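Local coordinates for alcohol dehydrogenase superfamily protein (Novosphingobium aromaticivorans, PDB 3GAZ) that probably acts as an NADP-dependent oxidoreductase of the medium-chain dehydrogenase/reductase superfamily, at residues Ala49-Ala53 with Gly54-His58; Glu188-Asp192 with Leu193-Pro197; Ala109-Asp112 with Ala113-Ala117. All blocks are in the same frame, centred on the assembly; numbering follows the deposited sequence.

Contact 1 of 3, residues Ala49-Ala53 with Gly54-His58; sequences AKIRA and GEAPH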
loop_
_atom_site.group_PDB
_atom_site.type_symbol
_atom_site.label_atom_id
_atom_site.label_comp_id
_atom_site.label_asym_id
_atom_site.label_seq_id
_atom_site.Cartn_x
_atom_site.Cartn_y
_atom_site.Cartn_z
ATOM N N ALA A 49 -6.793 9.960 -11.620
ATOM C CA ALA A 49 -5.996 10.868 -12.438
ATOM C C ALA A 49 -4.940 11.563 -11.594
ATOM O O ALA A 49 -3.824 11.792 -12.051
ATOM C CB ALA A 49 -6.897 11.900 -13.116
ATOM N N LYS A 50 -5.292 11.904 -10.358
ATOM C CA LYS A 50 -4.339 12.555 -9.476
ATOM C C LYS A 50 -3.210 11.568 -9.193
ATOM O O LYS A 50 -2.039 11.951 -9.116
ATOM C CB LYS A 50 -5.010 12.975 -8.168
ATOM C CG LYS A 50 -4.059 13.685 -7.219
ATOM C CD LYS A 50 -4.697 13.961 -5.861
ATOM C CE LYS A 50 -5.223 15.379 -5.749
ATOM N NZ LYS A 50 -5.622 15.680 -4.341
ATOM N N ILE A 51 -3.567 10.295 -9.049
ATOM C CA ILE A 51 -2.582 9.253 -8.797
ATOM C C ILE A 51 -1.706 9.042 -10.038
ATOM O O ILE A 51 -0.497 8.831 -9.930
ATOM C CB ILE A 51 -3.270 7.909 -8.417
ATOM C CG1 ILE A 51 -3.901 8.027 -7.025
ATOM C CG2 ILE A 51 -2.249 6.773 -8.431
ATOM C CD1 ILE A 51 -4.848 6.881 -6.678
ATOM N N ARG A 52 -2.324 9.101 -11.215
ATOM C CA ARG A 52 -1.601 8.927 -12.473
ATOM C C ARG A 52 -0.538 10.011 -12.611
ATOM O O ARG A 52 0.564 9.761 -13.105
ATOM C CB ARG A 52 -2.571 9.016 -13.653
ATOM C CG ARG A 52 -1.914 8.899 -15.013
ATOM C CD ARG A 52 -2.909 9.214 -16.118
ATOM N NE ARG A 52 -2.346 8.998 -17.446
ATOM C CZ ARG A 52 -2.909 9.423 -18.573
ATOM N NH1 ARG A 52 -4.053 10.093 -18.533
ATOM N NH2 ARG A 52 -2.333 9.176 -19.742
ATOM N N ALA A 53 -0.879 11.219 -12.171
ATOM C CA ALA A 53 0.039 12.351 -12.241
ATOM C C ALA A 53 1.065 12.310 -11.109
ATOM O O ALA A 53 1.967 13.148 -11.046
ATOM C CB ALA A 53 -0.748 13.660 -12.191
ATOM N N GLY A 54 0.926 11.329 -10.221
ATOM C CA GLY A 54 1.847 11.198 -9.108
ATOM C C GLY A 54 1.714 12.328 -8.110
ATOM O O GLY A 54 2.691 12.721 -7.469
ATOM N N GLU A 55 0.499 12.851 -7.965
ATOM C CA GLU A 55 0.258 13.949 -7.042
ATOM C C GLU A 55 -0.853 13.633 -6.051
ATOM O O GLU A 55 -1.600 14.524 -5.643
ATOM C CB GLU A 55 -0.090 15.217 -7.823
ATOM C CG GLU A 55 0.969 15.611 -8.839
ATOM C CD GLU A 55 0.577 16.826 -9.653
ATOM O OE1 GLU A 55 -0.586 16.891 -10.110
ATOM O OE2 GLU A 55 1.435 17.711 -9.845
ATOM N N ALA A 56 -0.951 12.365 -5.657
ATOM C CA ALA A 56 -1.971 11.926 -4.709
ATOM C C ALA A 56 -1.331 11.180 -3.537
ATOM O O ALA A 56 -1.507 9.971 -3.386
ATOM C CB ALA A 56 -2.980 11.029 -5.416
ATOM N N PRO A 57 -0.581 11.898 -2.689
ATOM C CA PRO A 57 0.088 11.299 -1.529
ATOM C C PRO A 57 -0.840 10.542 -0.579
ATOM O O PRO A 57 -0.467 9.499 -0.049
ATOM C CB PRO A 57 0.764 12.498 -0.862
ATOM C CG PRO A 57 -0.119 13.648 -1.247
ATOM C CD PRO A 57 -0.397 13.360 -2.700
ATOM N N HIS A 58 -2.045 11.067 -0.371
ATOM C CA HIS A 58 -3.009 10.426 0.520
ATOM C C HIS A 58 -3.466 9.064 -0.000
ATOM O O HIS A 58 -4.014 8.260 0.756
ATOM C CB HIS A 58 -4.249 11.310 0.719
ATOM C CG HIS A 58 -3.937 12.715 1.128
ATOM N ND1 HIS A 58 -2.885 13.034 1.959
ATOM C CD2 HIS A 58 -4.547 13.886 0.827
ATOM C CE1 HIS A 58 -2.855 14.342 2.146
ATOM N NE2 HIS A 58 -3.853 14.881 1.470
#
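A Schellman motif ends helix 46-52, joining the carbonyls of Lys50 and Ile51 to the backbone amides of Glu55 and Gly54. The outer bond, Glu55 N to Lys50 O, measures 2.9 Å and is nearly straight, 164° at the hydrogen. The inner one, Gly54 N to Ile51 O, is also 2.9 Å long, but its donor stands 70° out of the carbonyl plane, so this oxygen is not met on a lone pair. The chain makes the turn at Gly54; its positive phi favours a glycine here, and a beta carbon would probably come too close to Ala53 O.

Past the two capping bonds, Ala56 packs its methyl back on Lys50 and Ile51. Its CB points at the helix and lies 3.4 Å from Lys50 CG, closer than carbon pairs usually approach, with Lys50 CD equally near. Ile51 CG1 meets the same methyl at 3.5 Å. The lysine reaches it because CG is anti to the backbone N (chi1 -179°), which lays the aliphatic chain alongside the returning backbone, with CG 3.0 Å from Glu55 O; beyond CD the chain bends and carries NZ onward at the exposed surface.

The Glu55 side chain lies back over Ala53: CG is 3.5 Å from Ala53 O, and OE1 lies 3.8 Å from Ala53 CB, a contact of the carboxylate with a methyl group. Within the GroES-like domain, the motif turns the chain from the helix into the loop leading to strand 70-78. Ile51, buried, also packs on Ala59, Gln61 and Leu67 of that loop, while Arg52 sends NE to Gly18 O and the His58 ring stacks with Trp248.

Contact 2 of 3, residues Glu188-Asp192 with Leu193-Pro197; sequences EYVRD and LGATP
Arg191 O is held by two donors: Gly194 N at 2.9 Å, placed 55° out of the carbonyl plane, and a water that donates at 3.0 Å. The same water donates to Ala195 O at 3.1 Å, bridging the last helical turn to the chain leaving it. Arg191 CA adds a CA-H...O contact to Ala195 O. Gly194 N to Arg191 O and the weak bond of 3.4 Å from Ala195 N to Val190 O are, with Gly194 at positive phi, the two bonds of a Schellman motif.

Tyr189 has CG anti to its backbone N (chi1 169°), which brings the ring beside Leu193: Leu193 CG lies over one face, and CD1 is 3.6 Å from Tyr189 CE2. Arg300 makes a cation-pi contact with this ring. On the inner side, Val190 CG1 meets Ala195 CB at 3.8 Å, and both residues also pack on Ile168 of helix 162-173. At the surface, Arg191 bends at chi3 into a salt bridge: NE (2.6 Å) and NH2 (very short) both reach Glu188 OE2, NE standing 33° out of the carboxylate plane, and Asp192 OD2 is a long, charge-only partner of NH2.

The turn leads from helix 184-193 into strand 196-199, where Thr196 bonds its backbone to Val178 and Ala180 of strand 177-182, the last step of a beta-alpha-beta crossover of a Rossmann-type fold.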
loop_
_atom_site.group_PDB
_atom_site.type_symbol
_atom_site.label_atom_id
_atom_site.label_comp_id
_atom_site.label_asym_id
_atom_site.label_seq_id
_atom_site.Cartn_x
_atom_site.Cartn_y
_atom_site.Cartn_z
ATOM N N GLU A 188 -31.877 20.356 -13.601
ATOM C CA GLU A 188 -32.996 19.546 -14.044
ATOM C C GLU A 188 -32.855 18.117 -13.530
ATOM O O GLU A 188 -33.835 17.489 -13.122
ATOM C CB GLU A 188 -33.055 19.545 -15.570
ATOM C CG GLU A 188 -34.323 18.965 -16.119
ATOM C CD GLU A 188 -35.539 19.599 -15.490
ATOM O OE1 GLU A 188 -35.590 20.847 -15.412
ATOM O OE2 GLU A 188 -36.439 18.848 -15.075
ATOM N N TYR A 189 -31.627 17.611 -13.561
ATOM C CA TYR A 189 -31.338 16.263 -13.097
ATOM C C TYR A 189 -31.652 16.135 -11.605
ATOM O O TYR A 189 -32.281 15.166 -11.176
ATOM C CB TYR A 189 -29.863 15.923 -13.349
ATOM C CG TYR A 189 -29.417 14.654 -12.662
ATOM C CD1 TYR A 189 -29.799 13.403 -13.145
ATOM C CD2 TYR A 189 -28.666 14.707 -11.490
ATOM C CE1 TYR A 189 -29.448 12.230 -12.472
ATOM C CE2 TYR A 189 -28.311 13.542 -10.806
ATOM C CZ TYR A 189 -28.704 12.310 -11.300
ATOM O OH TYR A 189 -28.367 11.161 -10.621
ATOM N N VAL A 190 -31.210 17.115 -10.821
ATOM C CA VAL A 190 -31.449 17.116 -9.377
ATOM C C VAL A 190 -32.943 17.157 -9.071
ATOM O O VAL A 190 -33.427 16.454 -8.178
ATOM C CB VAL A 190 -30.751 18.319 -8.697
ATOM C CG1 VAL A 190 -31.180 18.427 -7.237
ATOM C CG2 VAL A 190 -29.245 18.145 -8.787
ATOM N N ARG A 191 -33.672 17.978 -9.820
ATOM C CA ARG A 191 -35.115 18.095 -9.636
ATOM C C ARG A 191 -35.745 16.723 -9.865
ATOM O O ARG A 191 -36.581 16.275 -9.081
ATOM C CB ARG A 191 -35.689 19.104 -10.636
ATOM C CG ARG A 191 -37.174 19.400 -10.464
ATOM C CD ARG A 191 -37.718 20.130 -11.688
ATOM N NE ARG A 191 -37.674 19.285 -12.883
ATOM C CZ ARG A 191 -38.443 18.215 -13.071
ATOM N NH1 ARG A 191 -39.320 17.855 -12.144
ATOM N NH2 ARG A 191 -38.335 17.499 -14.184
ATOM N N ASP A 192 -35.326 16.060 -10.942
ATOM C CA ASP A 192 -35.830 14.733 -11.292
ATOM C C ASP A 192 -35.669 13.718 -10.167
ATOM O O ASP A 192 -36.557 12.897 -9.936
ATOM C CB ASP A 192 -35.123 14.210 -12.544
ATOM C CG ASP A 192 -35.973 14.338 -13.789
ATOM O OD1 ASP A 192 -36.994 13.621 -13.886
ATOM O OD2 ASP A 192 -35.627 15.154 -14.670
ATOM N N LEU A 193 -34.535 13.765 -9.475
ATOM C CA LEU A 193 -34.289 12.837 -8.370
ATOM C C LEU A 193 -35.288 13.013 -7.232
ATOM O O LEU A 193 -35.487 12.104 -6.431
ATOM C CB LEU A 193 -32.866 13.009 -7.823
ATOM C CG LEU A 193 -31.718 12.454 -8.670
ATOM C CD1 LEU A 193 -30.397 12.704 -7.950
ATOM C CD2 LEU A 193 -31.922 10.959 -8.912
ATOM N N GLY A 194 -35.915 14.185 -7.164
ATOM C CA GLY A 194 -36.883 14.441 -6.112
ATOM C C GLY A 194 -36.398 15.447 -5.084
ATOM O O GLY A 194 -36.989 15.596 -4.013
ATOM N N ALA A 195 -35.310 16.136 -5.405
ATOM C CA ALA A 195 -34.748 17.134 -4.509
ATOM C C ALA A 195 -35.059 18.522 -5.047
ATOM O O ALA A 195 -35.313 18.686 -6.242
ATOM C CB ALA A 195 -33.244 16.944 -4.400
ATOM N N THR A 196 -35.047 19.515 -4.164
ATOM C CA THR A 196 -35.311 20.889 -4.564
ATOM C C THR A 196 -34.017 21.493 -5.082
ATOM O O THR A 196 -33.063 21.685 -4.327
ATOM C CB THR A 196 -35.818 21.745 -3.382
ATOM O OG1 THR A 196 -37.077 21.232 -2.928
ATOM C CG2 THR A 196 -35.985 23.200 -3.812
ATOM N N PRO A 197 -33.964 21.795 -6.387
ATOM C CA PRO A 197 -32.768 22.377 -6.996
ATOM C C PRO A 197 -32.484 23.815 -6.583
ATOM O O PRO A 197 -33.398 24.622 -6.404
ATOM C CB PRO A 197 -33.056 22.264 -8.488
ATOM C CG PRO A 197 -34.545 22.447 -8.542
ATOM C CD PRO A 197 -35.011 21.572 -7.399
HETATM O O HOH W 1 -38.206 17.850 -7.062
#

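Contact 3 of 3, residues Ala109-Asp112 with Ala113-Ala117; sequences AAVD and ARLLA
Asp112 and Arg114 form an Asx turn in the GroES-like domain, where a 3-10 segment links strand 108-112 to strand 116-118. The buried side of the turn is apolar: Val111 CG1 touches Leu115 CD1 and Leu116 CG, each at 4.1 Å, and the first pair crosses at about a right angle. Leu116 also packs on Val35 and Val37, and Leu115 on Phe281.

The polar part, by contrast, lies toward the surface, with Leu278 of helix 278-293 against both side chains; Arg114, exposed, also packs on Asp323 of the second subunit. Asp112 OD1 accepts Arg114 N at 2.9 Å with its anti lone pair, and Arg114 NE at 3.0 Å on its syn side. The guanidinium grips side-on, its plane 30° from that of the carboxylate. Asp112 CG is anti to the backbone N (chi1 -176°), which carries the carboxylate over to the turn. An asparagine in its place would remove the negative charge and is likely to leave the Arg114 guanidinium without its salt-bridge mate and freer to turn. The backbone closes the turn with Leu115 N to Asp112 O at 2.9 Å, while Arg114 NH2 donates to Asp112 OD2 at 2.8 Å.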
loop_
_atom_site.group_PDB
_atom_site.type_symbol
_atom_site.label_atom_id
_atom_site.label_comp_id
_atom_site.label_asym_id
_atom_site.label_seq_id
_atom_site.Cartn_x
_atom_site.Cartn_y
_atom_site.Cartn_z
ATOM N N ALA A 109 -9.023 -9.577 -10.725
ATOM C CA ALA A 109 -8.554 -9.015 -9.468
ATOM C C ALA A 109 -8.908 -9.962 -8.326
ATOM O O ALA A 109 -10.039 -10.444 -8.237
ATOM C CB ALA A 109 -9.178 -7.648 -9.224
ATOM N N ALA A 110 -7.927 -10.244 -7.475
ATOM C CA ALA A 110 -8.127 -11.105 -6.311
ATOM C C ALA A 110 -8.558 -10.133 -5.217
ATOM O O ALA A 110 -7.786 -9.256 -4.822
ATOM C CB ALA A 110 -6.817 -11.792 -5.933
ATOM N N VAL A 111 -9.787 -10.290 -4.733
ATOM C CA VAL A 111 -10.338 -9.377 -3.736
ATOM C C VAL A 111 -10.855 -10.024 -2.458
ATOM O O VAL A 111 -11.472 -11.090 -2.493
ATOM C CB VAL A 111 -11.508 -8.572 -4.344
ATOM C CG1 VAL A 111 -12.032 -7.555 -3.337
ATOM C CG2 VAL A 111 -11.055 -7.892 -5.625
ATOM N N ASP A 112 -10.614 -9.349 -1.334
ATOM C CA ASP A 112 -11.078 -9.816 -0.032
ATOM C C ASP A 112 -12.602 -9.811 -0.109
ATOM O O ASP A 112 -13.208 -8.772 -0.389
ATOM C CB ASP A 112 -10.606 -8.860 1.067
ATOM C CG ASP A 112 -10.966 -9.341 2.464
ATOM O OD1 ASP A 112 -12.159 -9.613 2.728
ATOM O OD2 ASP A 112 -10.047 -9.440 3.306
ATOM N N ALA A 113 -13.211 -10.967 0.143
ATOM C CA ALA A 113 -14.661 -11.125 0.068
ATOM C C ALA A 113 -15.456 -10.058 0.817
ATOM O O ALA A 113 -16.539 -9.668 0.384
ATOM C CB ALA A 113 -15.058 -12.517 0.570
ATOM N N ARG A 114 -14.915 -9.583 1.931
ATOM C CA ARG A 114 -15.589 -8.574 2.746
ATOM C C ARG A 114 -15.850 -7.250 2.032
ATOM O O ARG A 114 -16.754 -6.501 2.413
ATOM C CB ARG A 114 -14.781 -8.318 4.014
ATOM C CG ARG A 114 -14.733 -9.509 4.963
ATOM C CD ARG A 114 -13.803 -9.236 6.128
ATOM N NE ARG A 114 -12.403 -9.261 5.720
ATOM C CZ ARG A 114 -11.381 -9.047 6.542
ATOM N NH1 ARG A 114 -11.600 -8.784 7.824
ATOM N NH2 ARG A 114 -10.137 -9.110 6.084
ATOM N N LEU A 115 -15.057 -6.964 1.004
ATOM C CA LEU A 115 -15.196 -5.728 0.243
ATOM C C LEU A 115 -16.274 -5.820 -0.836
ATOM O O LEU A 115 -16.686 -4.804 -1.403
ATOM C CB LEU A 115 -13.866 -5.377 -0.427
ATOM C CG LEU A 115 -12.674 -5.034 0.471
ATOM C CD1 LEU A 115 -11.423 -4.842 -0.386
ATOM C CD2 LEU A 115 -12.980 -3.778 1.268
ATOM N N LEU A 116 -16.729 -7.037 -1.112
ATOM C CA LEU A 116 -17.727 -7.269 -2.147
ATOM C C LEU A 116 -19.161 -7.464 -1.685
ATOM O O LEU A 116 -19.425 -7.834 -0.542
ATOM C CB LEU A 116 -17.322 -8.485 -2.981
ATOM C CG LEU A 116 -16.042 -8.343 -3.805
ATOM C CD1 LEU A 116 -15.643 -9.696 -4.355
ATOM C CD2 LEU A 116 -16.264 -7.333 -4.926
ATOM N N ALA A 117 -20.081 -7.217 -2.612
ATOM C CA ALA A 117 -21.508 -7.383 -2.385
ATOM C C ALA A 117 -22.101 -7.791 -3.728
ATOM O O ALA A 117 -21.605 -7.377 -4.784
ATOM C CB ALA A 117 -22.131 -6.076 -1.911
#

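Overall arrangement
Contacts 1 and 3 belong to the GroES-like domain, their centres 24 Å apart and their nearest atoms about 15 Å apart, whereas contact 2 lies in the Rossmann-type domain, on the opposite side of the chain's centre from each. Its nearest atoms are about 22 Å from contact 1 and about 20 Å from contact 3, so none of the three touch. Contacts 1 and 2 each end a helix through a glycine; contact 3 links strands instead. A bound calcium ion lies about 12 Å from the side chain of Lys50 and one about 11 Å from that of Tyr189. Val190 touches residues of a GxGxxG-like sequence pattern running into helix 162-173, which would be consistent with nucleotide binding nearby.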